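Local coordinates for protein type III restriction-modification enzyme EcoP15I Mod subunit (PDB 4ZCF) that methylates an adenine to N6-methyladenine in one strand of the 5'-CAGCAG-3' DNA site, using S-adenosyl-L-methionine, and joins the Res subunit for restriction, at residues L61-Y65 against E156-I160; P125-G129 against S198-E203; W549-D553 against K607-Y611. All coordinates share one frame. Residue numbers count along the deposited sequence, not the author numbering.

Contact 1 of 3, residues L61-Y65 against E156-I160; sequences LGKSY and EAKRI
Residues 61-65 form a loop that turns into the start of helix 63-71. Leu61 is extended, with phi/psi of -71/117°. Gly62 follows at the N-cap position with a positive phi of 118° and psi of -5°, where a CB would collide with the preceding carbonyl oxygen. Lys63 to Tyr65 are helical. Residues 156-160 are a turn inside helix 154-164, and Ile160 N donates to Glu156 O at 2.8 Å. The closest CA atoms are those of Gly62 and Ile160, 5.8 Å apart. The segments bury 303 Å² between them.

Leu61 (chi1 t, chi2 p) lies on the helical turn. Its CD1 is 3.7 Å from Ile160 CG1 and 3.9 Å from Glu156 CG, and its CD2 is 3.5 Å from Arg159 O. Ile160 (m, t) fills the gap between the segments. Its CG2 meets Tyr65 CB at 3.8 Å and its CD1 lies 3.7 Å from Ser64 OG. Tyr65, with chi1 t, runs on to a hydrogen bond with Asp137. Leu61 also makes backbone hydrogen bonds to the second Mod subunit.

Glu156 (t, t) reaches the helix start, with OE2 3.1 Å from Ser64 OG (chi1 p). One water joins the polar groups. It accepts from Gly62 N at 3.2 Å, donates to Glu156 OE2 at 2.9 Å and bonds Ser64 OG at 2.6 Å. The chemistry is thus split: an apolar patch around Ile160 joins the two helices, and a water-mediated link ties the N-terminal end of helix 63-71 to a carboxylate.

Contact 2 of 3, residues P125-G129 against S198-E203; sequences PYNTG and SIDHNE
Residues 125-129 form an irregular loop, extended at Pro125 and Tyr126. Residues 198-203 are the end of strand 193-199 and the turn after it. CA atoms pair Tyr126 with Ile199 at 5.9 Å and Asn127 with Asn202 at 5.6 Å; 370 Å² is buried.

Ser198 presents its O 3.5 Å from Tyr126 CE1. At Ile199 the CA sits over the face of the Tyr126 ring (chi1 m), 4.0 Å from its centroid, a CH-pi contact. The Tyr126 hydroxyl hydrogen-bonds Glu242. Asp200 packs its CB 3.6 Å from Tyr126 CD2, and its OD1 accepts from Asn202 N at 3.1 Å, making an Asx turn, and from Asn202 ND2 at 2.7 Å. Asn202 (chi1 m) has ND2 3.4 Å from Thr128 CA; a water donates to its OD1 at 2.8 Å and to Thr128 O at 3.1 Å. Glu203 (m, m), the N-cap of helix 204-215, accepts at OE2 from Asn127 ND2 at 3.1 Å. Asn127 ND2 also hydrogen-bonds Ser169 O, and Glu203 OE1 hydrogen-bonds His171 ND1.

Pro125 and Tyr126 complete the DPPY motif of adenine-N6 methyltransferases, predicted to bind S-adenosylmethionine, just after strand 117-122, whose parallel neighbour in the Rossmann-like sheet is strand 193-199.

Contact 3 of 3, residues W549-D553 against K607-Y611; sequences WCLYD and KVVFY
Trp549 lies in the last turns of helix 539-552, which passes over strand 607-611. Its CA is 9.1 Å from that of Val609, the nearest CA pair, so large side chains must span the gap. Trp549 points toward the strand with chi1 m and chi2 14°. Its six-membered ring meets the strand at three successive residues: CE3 lies 4.2 Å from Val609 CG1, CZ3 lies 4.3 Å from Phe610 C, and CH2 lies 3.7 Å from Tyr611 CB. Trp549 makes a cation-pi contact with Arg643 as well.

Cys550, Leu551 and Tyr552 carry the helix on, with their side chains out of reach of the strand. Leu551 packs instead on helix 102-113 of the methyltransferase part. The strand is extended throughout. It runs parallel to both its neighbours, 577-580 and 639-643, in the five-stranded mixed sheet of the C-terminal domain. The arrangement is a helix laid on a sheet, with 238 Å² buried between the two segments.

Asp553 comes one turn after Trp549, and its N donates to Trp549 O at 2.9 Å. It too points toward the strand, with chi1 m. Its OD1 takes a hydrogen bond from Lys607 NZ at 2.7 Å, as part of a salt bridge. Lys607 reaches it with a nearly extended side chain, chi1 and chi2 both t. Asp553 OD2 lies 4.3 Å from Val609 CG2, accepts a hydrogen bond from Tyr579 and forms a second salt bridge with Arg643.

In the fold
Contacts 1 and 2 cross along the chain, in the order 61-65, 125-129, 156-160 and 198-203. Their centres are 23 Å apart and their nearest atoms about 12 Å. Contact 2 joins the loop after strand 117-122 to the end of its parallel neighbour 193-199 in the ten-stranded sheet. Contact 1 joins helices 63-71 and 154-164, farther from the chain centre. Contact 3 comes later, in the C-terminal domain with its own five-stranded sheet. Its centre is 38 Å from contact 1 and 42 Å from contact 2, on the opposite side of the chain's centre from the latter. The predicted cofactor region of contact 2 is thus set apart from contact 3, which touches Res.

Contact 1 of 3, residues L61-Y65 against E156-I160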
loop_
_atom_site.group_PDB
_atom_site.type_symbol
_atom_site.label_atom_id
_atom_site.label_comp_id
_atom_site.label_asym_id
_atom_site.label_seq_id
_atom_site.Cartn_x
_atom_site.Cartn_y
_atom_site.Cartn_z
ATOM N N LEU A 61 -15.751 -15.814 -6.564
ATOM C CA LEU A 61 -16.906 -15.619 -7.469
ATOM C C LEU A 61 -17.530 -14.282 -7.055
ATOM O O LEU A 61 -17.935 -14.129 -5.890
ATOM C CB LEU A 61 -17.926 -16.777 -7.296
ATOM C CG LEU A 61 -19.301 -16.669 -8.014
ATOM C CD1 LEU A 61 -19.176 -16.941 -9.517
ATOM C CD2 LEU A 61 -20.346 -17.604 -7.372
ATOM N N GLY A 62 -17.524 -13.312 -7.975
ATOM C CA GLY A 62 -17.992 -11.958 -7.688
ATOM C C GLY A 62 -16.904 -10.908 -7.836
ATOM O O GLY A 62 -17.184 -9.710 -7.739
ATOM N N LYS A 63 -15.650 -11.348 -8.108
ATOM C CA LYS A 63 -14.514 -10.470 -8.359
ATOM C C LYS A 63 -14.787 -9.624 -9.596
ATOM O O LYS A 63 -14.508 -8.422 -9.575
ATOM C CB LYS A 63 -13.214 -11.282 -8.524
ATOM C CG LYS A 63 -11.958 -10.424 -8.490
ATOM C CD LYS A 63 -10.677 -11.230 -8.292
ATOM C CE LYS A 63 -9.467 -10.311 -8.357
ATOM N NZ LYS A 63 -8.229 -10.953 -7.840
ATOM N N SER A 64 -15.337 -10.252 -10.674
ATOM C CA SER A 64 -15.696 -9.569 -11.930
ATOM C C SER A 64 -16.844 -8.598 -11.713
ATOM O O SER A 64 -16.861 -7.541 -12.348
ATOM C CB SER A 64 -16.013 -10.564 -13.050
ATOM O OG SER A 64 -16.853 -11.637 -12.648
ATOM N N TYR A 65 -17.786 -8.953 -10.801
ATOM C CA TYR A 65 -18.932 -8.154 -10.362
ATOM C C TYR A 65 -18.459 -6.944 -9.537
ATOM O O TYR A 65 -18.999 -5.848 -9.717
ATOM C CB TYR A 65 -19.924 -9.016 -9.541
ATOM C CG TYR A 65 -21.204 -8.302 -9.143
ATOM C CD1 TYR A 65 -22.258 -8.169 -10.040
ATOM C CD2 TYR A 65 -21.376 -7.801 -7.856
ATOM C CE1 TYR A 65 -23.438 -7.516 -9.681
ATOM C CE2 TYR A 65 -22.561 -7.171 -7.476
ATOM C CZ TYR A 65 -23.587 -7.021 -8.395
ATOM O OH TYR A 65 -24.762 -6.403 -8.035
ATOM N N GLU A 156 -21.486 -17.920 -15.169
ATOM C CA GLU A 156 -20.862 -17.146 -14.100
ATOM C C GLU A 156 -21.796 -16.016 -13.645
ATOM O O GLU A 156 -21.969 -15.819 -12.442
ATOM C CB GLU A 156 -19.480 -16.628 -14.511
ATOM C CG GLU A 156 -18.605 -16.304 -13.309
ATOM C CD GLU A 156 -17.198 -15.837 -13.608
ATOM O OE1 GLU A 156 -16.423 -16.628 -14.196
ATOM O OE2 GLU A 156 -16.864 -14.683 -13.255
ATOM N N ALA A 157 -22.451 -15.331 -14.606
ATOM C CA ALA A 157 -23.429 -14.269 -14.343
ATOM C C ALA A 157 -24.680 -14.798 -13.605
ATOM O O ALA A 157 -25.316 -14.041 -12.860
ATOM C CB ALA A 157 -23.826 -13.600 -15.643
ATOM N N LYS A 158 -25.014 -16.100 -13.807
ATOM C CA LYS A 158 -26.099 -16.825 -13.139
ATOM C C LYS A 158 -25.655 -17.157 -11.704
ATOM O O LYS A 158 -26.441 -17.022 -10.764
ATOM C CB LYS A 158 -26.394 -18.149 -13.869
ATOM C CG LYS A 158 -27.353 -18.065 -15.050
ATOM C CD LYS A 158 -27.381 -19.404 -15.810
ATOM C CE LYS A 158 -28.480 -19.499 -16.842
ATOM N NZ LYS A 158 -28.277 -18.562 -17.976
ATOM N N ARG A 159 -24.390 -17.611 -11.555
ATOM C CA ARG A 159 -23.763 -18.009 -10.294
ATOM C C ARG A 159 -23.534 -16.841 -9.355
ATOM O O ARG A 159 -23.678 -17.011 -8.137
ATOM C CB ARG A 159 -22.470 -18.805 -10.536
ATOM C CG ARG A 159 -22.731 -20.259 -10.935
ATOM C CD ARG A 159 -21.463 -21.070 -11.118
ATOM N NE ARG A 159 -21.703 -22.309 -11.865
ATOM C CZ ARG A 159 -22.084 -23.468 -11.325
ATOM N NH1 ARG A 159 -22.282 -23.566 -10.013
ATOM N NH2 ARG A 159 -22.276 -24.534 -12.091
ATOM N N ILE A 160 -23.191 -15.661 -9.909
ATOM C CA ILE A 160 -22.979 -14.457 -9.114
ATOM C C ILE A 160 -24.341 -14.034 -8.578
ATOM O O ILE A 160 -24.551 -14.112 -7.369
ATOM C CB ILE A 160 -22.250 -13.307 -9.885
ATOM C CG1 ILE A 160 -20.786 -13.668 -10.202
ATOM C CG2 ILE A 160 -22.340 -11.967 -9.115
ATOM C CD1 ILE A 160 -20.148 -12.857 -11.372
HETATM O O HOH W 1 -16.086 -13.286 -10.793
#

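Contact 2 of 3, residues P125-G129 against S198-E203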
loop_
_atom_site.group_PDB
_atom_site.type_symbol
_atom_site.label_atom_id
_atom_site.label_comp_id
_atom_site.label_asym_id
_atom_site.label_seq_id
_atom_site.Cartn_x
_atom_site.Cartn_y
_atom_site.Cartn_z
ATOM N N PRO A 125 -17.943 -3.828 8.533
ATOM C CA PRO A 125 -18.494 -4.982 9.258
ATOM C C PRO A 125 -17.471 -6.123 9.181
ATOM O O PRO A 125 -16.808 -6.340 8.145
ATOM C CB PRO A 125 -19.801 -5.301 8.521
ATOM C CG PRO A 125 -19.659 -4.699 7.158
ATOM C CD PRO A 125 -18.645 -3.578 7.248
ATOM N N TYR A 126 -17.255 -6.777 10.321
ATOM C CA TYR A 126 -16.345 -7.896 10.467
ATOM C C TYR A 126 -17.186 -9.081 9.960
ATOM O O TYR A 126 -18.374 -8.893 9.672
ATOM C CB TYR A 126 -16.038 -8.057 11.963
ATOM C CG TYR A 126 -15.229 -6.957 12.633
ATOM C CD1 TYR A 126 -14.884 -5.795 11.945
ATOM C CD2 TYR A 126 -14.805 -7.082 13.957
ATOM C CE1 TYR A 126 -14.182 -4.765 12.570
ATOM C CE2 TYR A 126 -14.054 -6.079 14.576
ATOM C CZ TYR A 126 -13.738 -4.926 13.876
ATOM O OH TYR A 126 -13.035 -3.916 14.489
ATOM N N ASN A 127 -16.659 -10.271 9.803
ATOM C CA ASN A 127 -17.670 -11.247 9.353
ATOM C C ASN A 127 -17.829 -12.303 10.421
ATOM O O ASN A 127 -17.663 -13.502 10.192
ATOM C CB ASN A 127 -17.404 -11.760 7.934
ATOM C CG ASN A 127 -18.537 -12.429 7.206
ATOM O OD1 ASN A 127 -19.658 -12.605 7.692
ATOM N ND2 ASN A 127 -18.219 -12.920 6.034
ATOM N N THR A 128 -18.120 -11.789 11.622
ATOM C CA THR A 128 -18.303 -12.421 12.924
ATOM C C THR A 128 -19.193 -13.650 12.897
ATOM O O THR A 128 -18.921 -14.613 13.623
ATOM C CB THR A 128 -18.793 -11.335 13.914
ATOM O OG1 THR A 128 -17.711 -10.444 14.273
ATOM C CG2 THR A 128 -19.417 -11.903 15.147
ATOM N N GLY A 129 -20.253 -13.594 12.089
ATOM C CA GLY A 129 -21.277 -14.631 11.994
ATOM C C GLY A 129 -22.370 -14.432 13.033
ATOM O O GLY A 129 -23.235 -15.295 13.182
ATOM N N SER A 198 -9.863 -1.488 10.581
ATOM C CA SER A 198 -10.142 -2.328 11.746
ATOM C C SER A 198 -10.792 -3.611 11.287
ATOM O O SER A 198 -11.704 -3.574 10.466
ATOM C CB SER A 198 -11.111 -1.636 12.704
ATOM O OG SER A 198 -10.462 -0.653 13.488
ATOM N N ILE A 199 -10.329 -4.750 11.824
ATOM C CA ILE A 199 -10.888 -6.075 11.555
ATOM C C ILE A 199 -10.531 -6.942 12.685
ATOM O O ILE A 199 -9.710 -6.553 13.494
ATOM C CB ILE A 199 -10.469 -6.772 10.221
ATOM C CG1 ILE A 199 -9.128 -6.305 9.691
ATOM C CG2 ILE A 199 -11.628 -6.863 9.165
ATOM C CD1 ILE A 199 -8.013 -6.994 10.245
ATOM N N ASP A 200 -11.114 -8.139 12.711
ATOM C CA ASP A 200 -10.875 -9.192 13.684
ATOM C C ASP A 200 -10.416 -10.466 12.881
ATOM O O ASP A 200 -10.118 -10.342 11.699
ATOM C CB ASP A 200 -12.109 -9.366 14.640
ATOM C CG ASP A 200 -13.210 -10.373 14.311
ATOM O OD1 ASP A 200 -13.332 -10.776 13.123
ATOM O OD2 ASP A 200 -13.938 -10.778 15.243
ATOM N N HIS A 201 -10.318 -11.640 13.505
ATOM C CA HIS A 201 -9.814 -12.866 12.853
ATOM C C HIS A 201 -10.640 -13.441 11.698
ATOM O O HIS A 201 -10.144 -14.285 10.952
ATOM C CB HIS A 201 -9.555 -13.957 13.891
ATOM C CG HIS A 201 -10.803 -14.423 14.559
ATOM N ND1 HIS A 201 -11.311 -13.771 15.662
ATOM C CD2 HIS A 201 -11.609 -15.460 14.250
ATOM C CE1 HIS A 201 -12.418 -14.417 15.978
ATOM N NE2 HIS A 201 -12.621 -15.454 15.168
ATOM N N ASN A 202 -11.899 -13.036 11.576
ATOM C CA ASN A 202 -12.771 -13.577 10.536
ATOM C C ASN A 202 -12.317 -13.294 9.113
ATOM O O ASN A 202 -12.190 -14.237 8.333
ATOM C CB ASN A 202 -14.228 -13.209 10.789
ATOM C CG ASN A 202 -14.731 -13.795 12.070
ATOM O OD1 ASN A 202 -14.848 -15.010 12.206
ATOM N ND2 ASN A 202 -14.938 -12.954 13.075
ATOM N N GLU A 203 -11.977 -12.027 8.813
ATOM C CA GLU A 203 -11.561 -11.568 7.479
ATOM C C GLU A 203 -10.163 -10.951 7.393
ATOM O O GLU A 203 -9.821 -10.400 6.343
ATOM C CB GLU A 203 -12.608 -10.585 6.897
ATOM C CG GLU A 203 -14.017 -11.146 6.796
ATOM C CD GLU A 203 -14.188 -12.310 5.838
ATOM O OE1 GLU A 203 -13.397 -12.405 4.873
ATOM O OE2 GLU A 203 -15.113 -13.129 6.052
HETATM O O HOH W 2 -16.096 -15.167 14.758
#

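Contact 3 of 3, residues W549-D553 against K607-Y611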
loop_
_atom_site.group_PDB
_atom_site.type_symbol
_atom_site.label_atom_id
_atom_site.label_comp_id
_atom_site.label_asym_id
_atom_site.label_seq_id
_atom_site.Cartn_x
_atom_site.Cartn_y
_atom_site.Cartn_z
ATOM N N TRP A 549 -23.230 20.215 -9.710
ATOM C CA TRP A 549 -22.397 20.825 -10.733
ATOM C C TRP A 549 -21.109 21.364 -10.172
ATOM O O TRP A 549 -20.080 21.158 -10.786
ATOM C CB TRP A 549 -23.154 21.933 -11.482
ATOM C CG TRP A 549 -24.189 21.458 -12.461
ATOM C CD1 TRP A 549 -24.711 20.200 -12.578
ATOM C CD2 TRP A 549 -24.870 22.266 -13.422
ATOM N NE1 TRP A 549 -25.670 20.175 -13.562
ATOM C CE2 TRP A 549 -25.814 21.440 -14.074
ATOM C CE3 TRP A 549 -24.764 23.617 -13.813
ATOM C CZ2 TRP A 549 -26.640 21.919 -15.106
ATOM C CZ3 TRP A 549 -25.593 24.093 -14.817
ATOM C CH2 TRP A 549 -26.502 23.246 -15.467
ATOM N N CYS A 550 -21.150 22.050 -9.011
ATOM C CA CYS A 550 -19.950 22.594 -8.364
ATOM C C CYS A 550 -18.957 21.483 -7.958
ATOM O O CYS A 550 -17.753 21.691 -8.047
ATOM C CB CYS A 550 -20.332 23.461 -7.169
ATOM S SG CYS A 550 -20.855 25.144 -7.597
ATOM N N LEU A 551 -19.466 20.320 -7.509
ATOM C CA LEU A 551 -18.668 19.171 -7.060
ATOM C C LEU A 551 -18.074 18.466 -8.272
ATOM O O LEU A 551 -16.848 18.310 -8.355
ATOM C CB LEU A 551 -19.528 18.202 -6.199
ATOM C CG LEU A 551 -18.821 17.004 -5.509
ATOM C CD1 LEU A 551 -17.675 17.436 -4.608
ATOM C CD2 LEU A 551 -19.828 16.091 -4.820
ATOM N N TYR A 552 -18.948 18.127 -9.245
ATOM C CA TYR A 552 -18.588 17.527 -10.526
ATOM C C TYR A 552 -17.480 18.345 -11.209
ATOM O O TYR A 552 -16.545 17.767 -11.744
ATOM C CB TYR A 552 -19.836 17.406 -11.439
ATOM C CG TYR A 552 -19.499 16.906 -12.829
ATOM C CD1 TYR A 552 -19.378 15.544 -13.090
ATOM C CD2 TYR A 552 -19.206 17.798 -13.860
ATOM C CE1 TYR A 552 -18.990 15.081 -14.347
ATOM C CE2 TYR A 552 -18.800 17.347 -15.111
ATOM C CZ TYR A 552 -18.723 15.985 -15.359
ATOM O OH TYR A 552 -18.366 15.524 -16.601
ATOM N N ASP A 553 -17.577 19.685 -11.157
ATOM C CA ASP A 553 -16.623 20.630 -11.735
ATOM C C ASP A 553 -15.281 20.686 -11.011
ATOM O O ASP A 553 -14.387 21.391 -11.472
ATOM C CB ASP A 553 -17.249 22.040 -11.914
ATOM C CG ASP A 553 -18.158 22.185 -13.134
ATOM O OD1 ASP A 553 -17.765 21.723 -14.226
ATOM O OD2 ASP A 553 -19.219 22.822 -13.011
ATOM N N LYS A 607 -14.317 30.592 -16.455
ATOM C CA LYS A 607 -15.198 29.569 -16.998
ATOM C C LYS A 607 -16.644 29.998 -16.699
ATOM O O LYS A 607 -16.927 30.470 -15.590
ATOM C CB LYS A 607 -14.859 28.219 -16.318
ATOM C CG LYS A 607 -15.352 26.974 -17.034
ATOM C CD LYS A 607 -15.110 25.750 -16.147
ATOM C CE LYS A 607 -16.224 24.736 -16.228
ATOM N NZ LYS A 607 -16.255 23.844 -15.050
ATOM N N VAL A 608 -17.538 29.893 -17.707
ATOM C CA VAL A 608 -18.971 30.234 -17.580
ATOM C C VAL A 608 -19.787 28.991 -17.944
ATOM O O VAL A 608 -19.649 28.467 -19.051
ATOM C CB VAL A 608 -19.413 31.504 -18.376
ATOM C CG1 VAL A 608 -20.862 31.879 -18.067
ATOM C CG2 VAL A 608 -18.496 32.689 -18.099
ATOM N N VAL A 609 -20.564 28.479 -16.980
ATOM C CA VAL A 609 -21.411 27.280 -17.126
ATOM C C VAL A 609 -22.900 27.693 -17.070
ATOM O O VAL A 609 -23.320 28.321 -16.111
ATOM C CB VAL A 609 -21.074 26.172 -16.074
ATOM C CG1 VAL A 609 -21.711 24.831 -16.434
ATOM C CG2 VAL A 609 -19.574 26.021 -15.875
ATOM N N PHE A 610 -23.679 27.350 -18.089
ATOM C CA PHE A 610 -25.102 27.705 -18.106
ATOM C C PHE A 610 -26.000 26.496 -18.385
ATOM O O PHE A 610 -25.599 25.571 -19.089
ATOM C CB PHE A 610 -25.385 28.875 -19.083
ATOM C CG PHE A 610 -25.206 28.525 -20.544
ATOM C CD1 PHE A 610 -23.963 28.636 -21.157
ATOM C CD2 PHE A 610 -26.270 28.038 -21.294
ATOM C CE1 PHE A 610 -23.783 28.249 -22.486
ATOM C CE2 PHE A 610 -26.091 27.671 -22.630
ATOM C CZ PHE A 610 -24.847 27.776 -23.212
ATOM N N TYR A 611 -27.209 26.509 -17.827
ATOM C CA TYR A 611 -28.188 25.441 -18.020
ATOM C C TYR A 611 -28.924 25.585 -19.383
ATOM O O TYR A 611 -29.773 26.465 -19.541
ATOM C CB TYR A 611 -29.159 25.445 -16.828
ATOM C CG TYR A 611 -30.220 24.377 -16.836
ATOM C CD1 TYR A 611 -29.927 23.078 -17.235
ATOM C CD2 TYR A 611 -31.493 24.632 -16.349
ATOM C CE1 TYR A 611 -30.903 22.079 -17.227
ATOM C CE2 TYR A 611 -32.484 23.651 -16.359
ATOM C CZ TYR A 611 -32.181 22.370 -16.787
ATOM O OH TYR A 611 -33.138 21.384 -16.746
#